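Local coordinates for ABC transporter, substrate-binding protein (PDB 4EDP) that probably captures a solute outside the cell membrane and delivers it to an ABC transporter for import, at residues N121-S126 and V324-V329; P179-E183 and I330-V335. All coordinates share one frame. Numbering follows the deposited sequence.

Contact 1. Residues N121-S126 and V324-V329; sequences NEKAKS and VDNAKV
How a lysine can join two loops by lying across the backbone of one of them is illustrated by 121-126, a turn leading into helix 125-130, packed against 324-329, where the chain leaves the short helix 322-325 and becomes extended. The closest CA pair is Lys-123 and Val-329, 7.0 Å apart, and 296 Å² is buried in all. Asn-121, extended in phi/psi and with chi1 p, folds its side chain over the turn: OD1 accepts from Ala-124 N at 2.9 Å, an Asx motif, while Lys-125 N bonds to Asn-121 O at 3.0 Å. Asn-121 ND2 rests 3.9 Å from Val-324 CG1. From Glu-122 to Ala-124 the backbone is helical in phi/psi. Glu-122 OE1 reaches across through a water, weakly bound at 3.1 Å, which also donates to Asp-325 O. Lys-123, with the mmtt rotamer, is the centrepiece. Its CB lies 4.1 Å from Val-329 CG1, CG 3.3 Å from Val-324 O, and CE 3.2 Å from Asp-325 O; NZ makes a weak 3.0 Å hydrogen bond to Ala-327 O and donates to a second water, 2.7 Å away, that again bonds to Asp-325 O. Finally Ser-126, chi1 p, turns OG back to Lys-123 O at 2.7 Å and touches Val-329 CG2 at 4.3 Å. Leu-262 and Phe-264 of strand 262-269 lie against both segments. Between these segments the ammonium group meets a carbonyl, weakly, and a water rather than a carboxylate, so the lysine depends on aliphatic packing, a weak bond and water bridging.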
loop_
_atom_site.group_PDB
_atom_site.type_symbol
_atom_site.label_atom_id
_atom_site.label_comp_id
_atom_site.label_asym_id
_atom_site.label_seq_id
_atom_site.Cartn_x
_atom_site.Cartn_y
_atom_site.Cartn_z
ATOM N N ASN A 121 -8.698 -1.722 12.280
ATOM C CA ASN A 121 -8.445 -0.390 12.820
ATOM C C ASN A 121 -9.296 0.596 12.009
ATOM O O ASN A 121 -9.744 0.263 10.918
ATOM C CB ASN A 121 -6.947 -0.062 12.854
ATOM C CG ASN A 121 -6.313 -0.005 11.489
ATOM O OD1 ASN A 121 -6.750 0.747 10.612
ATOM N ND2 ASN A 121 -5.200 -0.728 11.329
ATOM N N GLU A 122 -9.532 1.787 12.555
ATOM C CA GLU A 122 -10.399 2.766 11.913
ATOM C C GLU A 122 -9.986 3.135 10.490
ATOM O O GLU A 122 -10.848 3.330 9.637
ATOM C CB GLU A 122 -10.476 4.035 12.749
ATOM C CG GLU A 122 -11.461 5.039 12.178
ATOM C CD GLU A 122 -11.427 6.372 12.869
ATOM O OE1 GLU A 122 -10.974 6.423 14.024
ATOM O OE2 GLU A 122 -11.869 7.371 12.244
ATOM N N LYS A 123 -8.687 3.249 10.220
ATOM C CA LYS A 123 -8.250 3.570 8.859
ATOM C C LYS A 123 -8.576 2.447 7.857
ATOM O O LYS A 123 -9.075 2.714 6.751
ATOM C CB LYS A 123 -6.759 3.899 8.807
ATOM C CG LYS A 123 -6.342 5.010 9.716
ATOM C CD LYS A 123 -7.041 6.298 9.441
ATOM C CE LYS A 123 -6.639 7.320 10.486
ATOM N NZ LYS A 123 -7.380 8.572 10.312
ATOM N N ALA A 124 -8.274 1.210 8.237
ATOM C CA ALA A 124 -8.544 0.047 7.385
ATOM C C ALA A 124 -10.059 -0.105 7.163
ATOM O O ALA A 124 -10.491 -0.602 6.119
ATOM C CB ALA A 124 -7.904 -1.248 8.008
ATOM N N LYS A 125 -10.871 0.314 8.128
ATOM C CA LYS A 125 -12.325 0.217 7.968
ATOM C C LYS A 125 -12.856 1.068 6.815
ATOM O O LYS A 125 -13.979 0.878 6.364
ATOM C CB LYS A 125 -13.057 0.466 9.286
ATOM C CG LYS A 125 -13.023 -0.754 10.190
ATOM C CD LYS A 125 -13.638 -0.480 11.555
ATOM C CE LYS A 125 -13.754 -1.758 12.369
ATOM N NZ LYS A 125 -14.242 -1.529 13.766
ATOM N N SER A 126 -12.048 1.996 6.308
ATOM C CA SER A 126 -12.462 2.735 5.114
ATOM C C SER A 126 -12.761 1.749 3.947
ATOM O O SER A 126 -13.628 2.013 3.112
ATOM C CB SER A 126 -11.380 3.740 4.713
ATOM O OG SER A 126 -10.178 3.081 4.351
ATOM N N VAL A 324 -0.568 4.863 12.685
ATOM C CA VAL A 324 -1.755 4.509 11.912
ATOM C C VAL A 324 -2.936 5.412 12.258
ATOM O O VAL A 324 -3.645 5.845 11.363
ATOM C CB VAL A 324 -2.173 3.027 12.124
ATOM C CG1 VAL A 324 -3.495 2.735 11.400
ATOM C CG2 VAL A 324 -1.055 2.093 11.636
ATOM N N ASP A 325 -3.119 5.699 13.542
ATOM C CA ASP A 325 -4.245 6.519 14.046
ATOM C C ASP A 325 -4.312 7.923 13.418
ATOM O O ASP A 325 -5.406 8.492 13.239
ATOM C CB ASP A 325 -4.148 6.718 15.571
ATOM C CG ASP A 325 -3.912 5.414 16.364
ATOM O OD1 ASP A 325 -3.979 4.301 15.795
ATOM O OD2 ASP A 325 -3.630 5.520 17.584
ATOM N N ASN A 326 -3.144 8.481 13.097
ATOM C CA ASN A 326 -3.072 9.832 12.563
ATOM C C ASN A 326 -2.891 9.880 11.030
ATOM O O ASN A 326 -2.745 10.960 10.439
ATOM C CB ASN A 326 -1.884 10.536 13.209
ATOM C CG ASN A 326 -1.947 12.033 13.043
ATOM O OD1 ASN A 326 -3.002 12.634 13.227
ATOM N ND2 ASN A 326 -0.816 12.652 12.737
ATOM N N ALA A 327 -2.893 8.706 10.396
ATOM C CA ALA A 327 -2.649 8.614 8.961
ATOM C C ALA A 327 -3.818 9.007 8.094
ATOM O O ALA A 327 -4.965 9.032 8.534
ATOM C CB ALA A 327 -2.216 7.178 8.573
ATOM N N LYS A 328 -3.478 9.297 6.846
ATOM C CA LYS A 328 -4.417 9.658 5.809
ATOM C C LYS A 328 -4.566 8.501 4.833
ATOM O O LYS A 328 -3.621 7.730 4.617
ATOM C CB LYS A 328 -3.928 10.908 5.106
ATOM C CG LYS A 328 -3.994 12.119 6.028
ATOM C CD LYS A 328 -3.464 13.392 5.450
ATOM C CE LYS A 328 -3.538 14.441 6.578
ATOM N NZ LYS A 328 -2.843 15.691 6.354
ATOM N N VAL A 329 -5.775 8.327 4.295
ATOM C CA VAL A 329 -6.017 7.278 3.302
ATOM C C VAL A 329 -6.417 7.920 1.971
ATOM O O VAL A 329 -6.948 9.029 1.937
ATOM C CB VAL A 329 -7.088 6.261 3.737
ATOM C CG1 VAL A 329 -6.634 5.519 5.042
ATOM C CG2 VAL A 329 -8.413 6.935 3.932
HETATM O O HOH W 1 -7.866 6.517 13.604
HETATM O O HOH W 2 -7.099 10.810 11.867
#

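Contact 2. Residues P179-E183 and I330-V335; sequences PAMVE and IDFKFV. With ACT (acetate ion), chain G.
In the alpha/beta fold of solute-binding proteins, the N-terminal turns of two helices can pack together: 179-183, at the start of helix 178-189, meets 330-335, where an extended residue pair enters the N-capped C-terminal helix 332-350. CA atoms are nearest at Ala-180 with Ile-330 (7.3 Å) and Pro-179 with Val-335 (7.4 Å). Ile-330, phi/psi -102/139 and rotamer mt, points toward the helix and sends CD1 to 3.9 Å from Pro-179 CB and 4.0 Å from Ala-180 CB. Pro-179 also sets CB 4.1 Å from Val-335 CG1 and CG 4.0 Å from Phe-332 CE1, the Phe-332 ring being backed by helix 94-103. One turn on, Glu-183 (chi1 m, chi2 t) lays OE2 3.8 Å from both Ile-330 CG2 and Val-335 CG2. The capping residue is Asp-331, whose OD1 accepts from Phe-334 N at 3.2 Å and, weakly, from Lys-333 N at 2.9 Å. No direct hydrogen bond joins the segments. An acetate, probably from the crystallisation liquor, sits between them instead: its O atom lies 2.6 Å from Glu-183 OE2 and accepts from Asp-331 N at 2.9 Å.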
loop_
_atom_site.group_PDB
_atom_site.type_symbol
_atom_site.label_atom_id
_atom_site.label_comp_id
_atom_site.label_asym_id
_atom_site.label_seq_id
_atom_site.Cartn_x
_atom_site.Cartn_y
_atom_site.Cartn_z
ATOM N N PRO A 179 0.358 8.337 -6.027
ATOM C CA PRO A 179 -0.804 9.146 -5.649
ATOM C C PRO A 179 -0.585 9.905 -4.349
ATOM O O PRO A 179 -0.960 11.069 -4.242
ATOM C CB PRO A 179 -1.919 8.108 -5.525
ATOM C CG PRO A 179 -1.551 7.092 -6.568
ATOM C CD PRO A 179 -0.046 7.001 -6.512
ATOM N N ALA A 180 0.027 9.254 -3.362
ATOM C CA ALA A 180 0.326 9.912 -2.102
ATOM C C ALA A 180 1.205 11.143 -2.325
ATOM O O ALA A 180 0.987 12.176 -1.699
ATOM C CB ALA A 180 1.014 8.928 -1.113
ATOM N N MET A 181 2.188 11.026 -3.208
ATOM C CA MET A 181 3.093 12.130 -3.475
ATOM C C MET A 181 2.297 13.340 -4.045
ATOM O O MET A 181 2.560 14.493 -3.688
ATOM C CB MET A 181 4.244 11.656 -4.386
ATOM C CG MET A 181 5.373 12.609 -4.407
ATOM S SD MET A 181 6.193 12.704 -2.798
ATOM C CE MET A 181 6.648 14.440 -2.883
ATOM N N VAL A 182 1.308 13.076 -4.898
ATOM C CA VAL A 182 0.460 14.137 -5.449
ATOM C C VAL A 182 -0.382 14.742 -4.303
ATOM O O VAL A 182 -0.570 15.970 -4.237
ATOM C CB VAL A 182 -0.452 13.632 -6.598
ATOM C CG1 VAL A 182 -1.420 14.714 -7.054
ATOM C CG2 VAL A 182 0.380 13.107 -7.775
ATOM N N GLU A 183 -0.900 13.897 -3.410
ATOM C CA GLU A 183 -1.719 14.397 -2.292
ATOM C C GLU A 183 -0.895 15.208 -1.293
ATOM O O GLU A 183 -1.396 16.185 -0.701
ATOM C CB GLU A 183 -2.571 13.291 -1.648
ATOM C CG GLU A 183 -3.595 12.731 -2.648
ATOM C CD GLU A 183 -4.829 12.095 -2.042
ATOM O OE1 GLU A 183 -5.003 12.137 -0.808
ATOM O OE2 GLU A 183 -5.690 11.611 -2.837
ATOM N N ILE A 330 -6.174 7.206 0.888
ATOM C CA ILE A 330 -6.482 7.706 -0.452
ATOM C C ILE A 330 -7.759 7.090 -1.012
ATOM O O ILE A 330 -8.013 5.911 -0.818
ATOM C CB ILE A 330 -5.305 7.449 -1.392
ATOM C CG1 ILE A 330 -4.105 8.311 -0.944
ATOM C CG2 ILE A 330 -5.655 7.789 -2.838
ATOM C CD1 ILE A 330 -2.884 8.102 -1.771
ATOM N N ASP A 331 -8.577 7.906 -1.678
ATOM C CA ASP A 331 -9.797 7.410 -2.311
ATOM C C ASP A 331 -9.440 6.980 -3.724
ATOM O O ASP A 331 -9.330 7.821 -4.631
ATOM C CB ASP A 331 -10.853 8.518 -2.351
ATOM C CG ASP A 331 -12.127 8.108 -3.081
ATOM O OD1 ASP A 331 -12.177 7.017 -3.694
ATOM O OD2 ASP A 331 -13.093 8.907 -3.058
ATOM N N PHE A 332 -9.228 5.682 -3.918
ATOM C CA PHE A 332 -8.852 5.189 -5.248
ATOM C C PHE A 332 -9.951 5.211 -6.304
ATOM O O PHE A 332 -9.669 5.161 -7.507
ATOM C CB PHE A 332 -8.121 3.860 -5.158
ATOM C CG PHE A 332 -6.712 4.026 -4.767
ATOM C CD1 PHE A 332 -5.768 4.394 -5.714
ATOM C CD2 PHE A 332 -6.319 3.883 -3.456
ATOM C CE1 PHE A 332 -4.463 4.577 -5.359
ATOM C CE2 PHE A 332 -5.028 4.069 -3.098
ATOM C CZ PHE A 332 -4.091 4.422 -4.046
ATOM N N LYS A 333 -11.203 5.306 -5.876
ATOM C CA LYS A 333 -12.273 5.441 -6.836
ATOM C C LYS A 333 -12.031 6.783 -7.541
ATOM O O LYS A 333 -12.075 6.881 -8.778
ATOM C CB LYS A 333 -13.646 5.423 -6.165
ATOM C CG LYS A 333 -14.792 5.410 -7.172
ATOM C CD LYS A 333 -16.166 5.247 -6.543
ATOM C CE LYS A 333 -17.215 5.188 -7.651
ATOM N NZ LYS A 333 -18.593 4.901 -7.168
ATOM N N PHE A 334 -11.763 7.821 -6.753
ATOM C CA PHE A 334 -11.500 9.133 -7.325
ATOM C C PHE A 334 -10.166 9.195 -8.071
ATOM O O PHE A 334 -10.120 9.627 -9.220
ATOM C CB PHE A 334 -11.537 10.253 -6.282
ATOM C CG PHE A 334 -11.171 11.592 -6.856
ATOM C CD1 PHE A 334 -12.101 12.325 -7.566
ATOM C CD2 PHE A 334 -9.870 12.062 -6.774
ATOM C CE1 PHE A 334 -11.743 13.542 -8.148
ATOM C CE2 PHE A 334 -9.507 13.270 -7.355
ATOM C CZ PHE A 334 -10.435 14.005 -8.034
ATOM N N VAL A 335 -9.097 8.736 -7.434
ATOM C CA VAL A 335 -7.762 8.800 -8.021
ATOM C C VAL A 335 -7.676 8.047 -9.348
ATOM O O VAL A 335 -7.117 8.560 -10.323
ATOM C CB VAL A 335 -6.677 8.357 -7.010
ATOM C CG1 VAL A 335 -5.335 8.100 -7.711
ATOM C CG2 VAL A 335 -6.527 9.428 -5.875
HETATM C C ACT G . -8.687 11.583 -1.551
HETATM O O ACT G . -7.931 10.678 -1.883
HETATM O OXT ACT G . -9.587 11.268 -0.735
HETATM C CH3 ACT G . -8.482 12.979 -2.060
#

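The two contacts share one continuous run of chain: 324-329 passes into 330-335 at the Val-329 to Ile-330 peptide, and the contact centres lie 15 Å apart. Their partners come from well-separated parts of the sequence, so this late connection ties the turn at 121-126 to helix 178-189, consistent with a link between the two lobes expected of this family. A salt bridge from Lys-328 to Glu-187 ties the same run to helix 178-189. Contact 1 combines aliphatic packing with one weak direct hydrogen bond and water bridges; contact 2 is mainly apolar. The acetate of contact 2 is no evidence of the transported solute; acetate O is 12.4 Å from Lys-123 NZ of contact 1.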